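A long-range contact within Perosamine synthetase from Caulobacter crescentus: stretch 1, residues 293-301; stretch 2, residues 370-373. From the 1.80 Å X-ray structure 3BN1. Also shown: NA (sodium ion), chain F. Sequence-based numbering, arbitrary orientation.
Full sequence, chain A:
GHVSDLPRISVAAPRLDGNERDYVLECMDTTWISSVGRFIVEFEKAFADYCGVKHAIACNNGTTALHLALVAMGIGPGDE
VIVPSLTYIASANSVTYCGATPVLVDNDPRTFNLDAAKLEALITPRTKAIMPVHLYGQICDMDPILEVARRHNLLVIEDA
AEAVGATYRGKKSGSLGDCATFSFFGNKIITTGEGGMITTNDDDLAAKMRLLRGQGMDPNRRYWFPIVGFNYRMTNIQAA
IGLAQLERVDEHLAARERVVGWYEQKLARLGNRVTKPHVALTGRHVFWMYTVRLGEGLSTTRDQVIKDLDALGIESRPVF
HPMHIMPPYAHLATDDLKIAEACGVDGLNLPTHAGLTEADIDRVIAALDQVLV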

# COMPACT_ATOMS: atom_id res chain seq x y z
N ARG A 293 6.63 30.09 14.88
CA ARG A 293 6.84 29.62 16.25
C ARG A 293 6.30 30.80 17.02
O ARG A 293 6.57 31.98 16.74
CB ARG A 293 8.28 29.26 16.64
CG ARG A 293 8.85 28.22 15.68
CD ARG A 293 10.31 27.86 15.98
NE ARG A 293 10.45 27.46 17.36
CZ ARG A 293 11.59 27.18 17.99
NH1 ARG A 293 12.74 27.22 17.34
NH2 ARG A 293 11.57 26.87 19.29
N LEU A 294 5.39 30.43 17.91
CA LEU A 294 4.74 31.40 18.74
C LEU A 294 5.77 32.10 19.58
O LEU A 294 6.77 31.50 20.01
CB LEU A 294 3.67 30.74 19.61
CG LEU A 294 2.55 30.11 18.78
CD1 LEU A 294 1.33 30.20 19.65
CD2 LEU A 294 2.31 30.76 17.41
N GLY A 295 5.45 33.36 19.85
CA GLY A 295 6.30 34.23 20.64
C GLY A 295 6.32 33.70 22.06
O GLY A 295 5.30 33.23 22.60
N GLU A 296 7.49 33.76 22.68
CA GLU A 296 7.59 33.21 24.02
C GLU A 296 6.81 34.05 25.02
O GLU A 296 6.42 33.60 26.09
CB GLU A 296 9.03 33.13 24.48
CG GLU A 296 10.01 33.47 23.39
CD GLU A 296 11.46 33.59 23.90
OE1 GLU A 296 11.70 34.47 24.77
OE2 GLU A 296 12.36 32.84 23.42
N GLY A 297 6.64 35.30 24.64
CA GLY A 297 5.97 36.27 25.48
C GLY A 297 4.51 36.00 25.61
O GLY A 297 3.87 36.58 26.47
N LEU A 298 3.94 35.19 24.73
CA LEU A 298 2.49 34.97 24.82
C LEU A 298 2.08 34.35 26.13
O LEU A 298 2.94 33.76 26.79
CB LEU A 298 2.00 34.12 23.64
CG LEU A 298 2.27 34.86 22.32
CD1 LEU A 298 1.83 33.87 21.27
CD2 LEU A 298 1.45 36.10 22.10
N SER A 299 0.82 34.49 26.54
CA SER A 299 0.30 33.85 27.78
C SER A 299 -0.44 32.57 27.33
O SER A 299 -0.42 31.52 27.97
CB SER A 299 -0.72 34.77 28.52
OG SER A 299 -1.94 34.90 27.78
N THR A 300 -1.06 32.66 26.17
CA THR A 300 -1.74 31.53 25.55
C THR A 300 -0.81 30.37 25.17
O THR A 300 0.40 30.53 25.07
CB THR A 300 -2.54 32.00 24.32
OG1 THR A 300 -3.54 31.02 24.02
CG2 THR A 300 -1.65 32.34 23.06
N THR A 301 -1.36 29.17 25.03
CA THR A 301 -0.55 28.02 24.60
C THR A 301 -0.74 27.69 23.09
O THR A 301 -1.76 28.01 22.49
CB THR A 301 -0.95 26.75 25.37
OG1 THR A 301 -2.20 26.25 24.84
CG2 THR A 301 -0.94 26.99 26.90
N GLN A 370 -6.33 38.34 16.92
CA GLN A 370 -7.31 38.08 17.98
C GLN A 370 -6.90 37.04 19.03
O GLN A 370 -7.08 37.25 20.20
CB GLN A 370 -8.65 37.70 17.37
CG GLN A 370 -9.65 37.14 18.35
CD GLN A 370 -11.07 37.32 17.85
OE1 GLN A 370 -11.26 37.75 16.70
NE2 GLN A 370 -12.06 37.02 18.69
N VAL A 371 -6.37 35.89 18.60
CA VAL A 371 -6.00 34.79 19.49
C VAL A 371 -4.61 34.72 20.11
O VAL A 371 -4.37 33.91 20.98
CB VAL A 371 -6.43 33.40 18.90
CG1 VAL A 371 -7.87 33.53 18.36
CG2 VAL A 371 -5.44 32.93 17.76
N LEU A 372 -3.66 35.52 19.62
CA LEU A 372 -2.31 35.45 20.16
C LEU A 372 -2.27 36.38 21.36
O LEU A 372 -1.90 37.56 21.23
CB LEU A 372 -1.26 35.89 19.12
CG LEU A 372 -1.16 34.94 17.92
CD1 LEU A 372 -0.07 35.28 16.87
CD2 LEU A 372 -1.00 33.54 18.50
N VAL A 373 -2.69 35.87 22.51
CA VAL A 373 -2.72 36.69 23.71
C VAL A 373 -1.80 36.12 24.80
O VAL A 373 -1.74 36.68 25.92
CB VAL A 373 -4.16 36.87 24.21
CG1 VAL A 373 -4.99 37.53 23.15
CG2 VAL A 373 -4.75 35.49 24.51
OXT VAL A 373 -1.12 35.08 24.58
NA NA F . 4.64 31.95 26.79
O HOH W 1 -5.09 31.59 22.06
O HOH W 2 2.54 30.05 26.82
O HOH W 3 4.65 33.07 29.01
O HOH W 4 4.77 31.49 24.15

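Stretch 1 leaves a strand after Leu294 and enters a type I beta turn running from Gly295 to Leu298. The turn is closed by a hydrogen bond from Leu298 N to Gly295 O at 3.2 Å, and the phi/psi values of Glu296 (-69/-24) and Gly297 (-69/-17) are those expected at its two central positions. Stretch 2 is the end of the chain: Gln370 and Val371 are still helical, whereas Leu372, at -87/85, is the first residue to leave helical geometry. A weak hydrogen bond from Val373 N to Val371 O, 3.0 Å, spans this departure. The nearest CA atoms across the contact are Thr300 CA and Val373 CA, 5.6 Å apart.

The central polar feature is the C-terminal carboxylate of Val373, which is received by consecutive amides of stretch 1. Ser299 N donates to Val373 OXT at 2.8 Å, with an N-H...acceptor angle of 147°, and Thr300 N donates to Val373 OXT at 2.9 Å with a nearly linear angle of 172°. One carboxylate oxygen therefore accepts from two neighbouring backbone amides. The other oxygen is engaged by the side chain of Ser299, in the p rotamer (chi1 69°): Ser299 OG donates to Val373 O at 2.6 Å. The longer approach of Ser299 N to Val373 O, 3.4 Å at 148°, qualifies as a weak hydrogen bond only. Both oxygens of the terminus are thus satisfied by Ser299 and Thr300, although the CA-to-CB bond of Val373 itself points away from stretch 1.

Thr300 adds a second connection, through water. Thr300 OG1 donates to water 1 at 2.6 Å, and the same water donates to Val371 O at 2.7 Å, so a single solvent molecule links the threonine hydroxyl to a carbonyl near the end of the helix. The methyl of Thr300 faces the same carbonyl, with Thr300 CG2 3.8 Å from Val371 O.

Apolar packing centres on Leu372. Leu372 CD2 lies 4.0 Å from Leu298 CD1 and 4.2 Å from Leu294 CD1, so one methyl meets both the leucine just before the turn and the one that ends it. Leu294 and Leu298 both direct their CA-to-CB bonds toward stretch 2, and all three leucines have chi1 in the m well and chi2 in the t well. Leu298 also borders the polar cluster, Leu298 CB lying 3.4 Å from Val373 OXT. In all, the two stretches bury 286 Å², summed over both sides, with Val373 and Leu372 covered most, by 81 and 64 Å².

The turn also carries a sodium ion, bound by Glu296 O and Leu298 O, each at 2.5 Å, and by waters 2, 3 and 4. Water 2, 2.8 Å from NA, donates to Thr300 O at 2.8 Å. Through water 2 the ion thus links the turn to Thr300, one of the two residues whose amides bind the terminus, using backbone carbonyls rather than side chains.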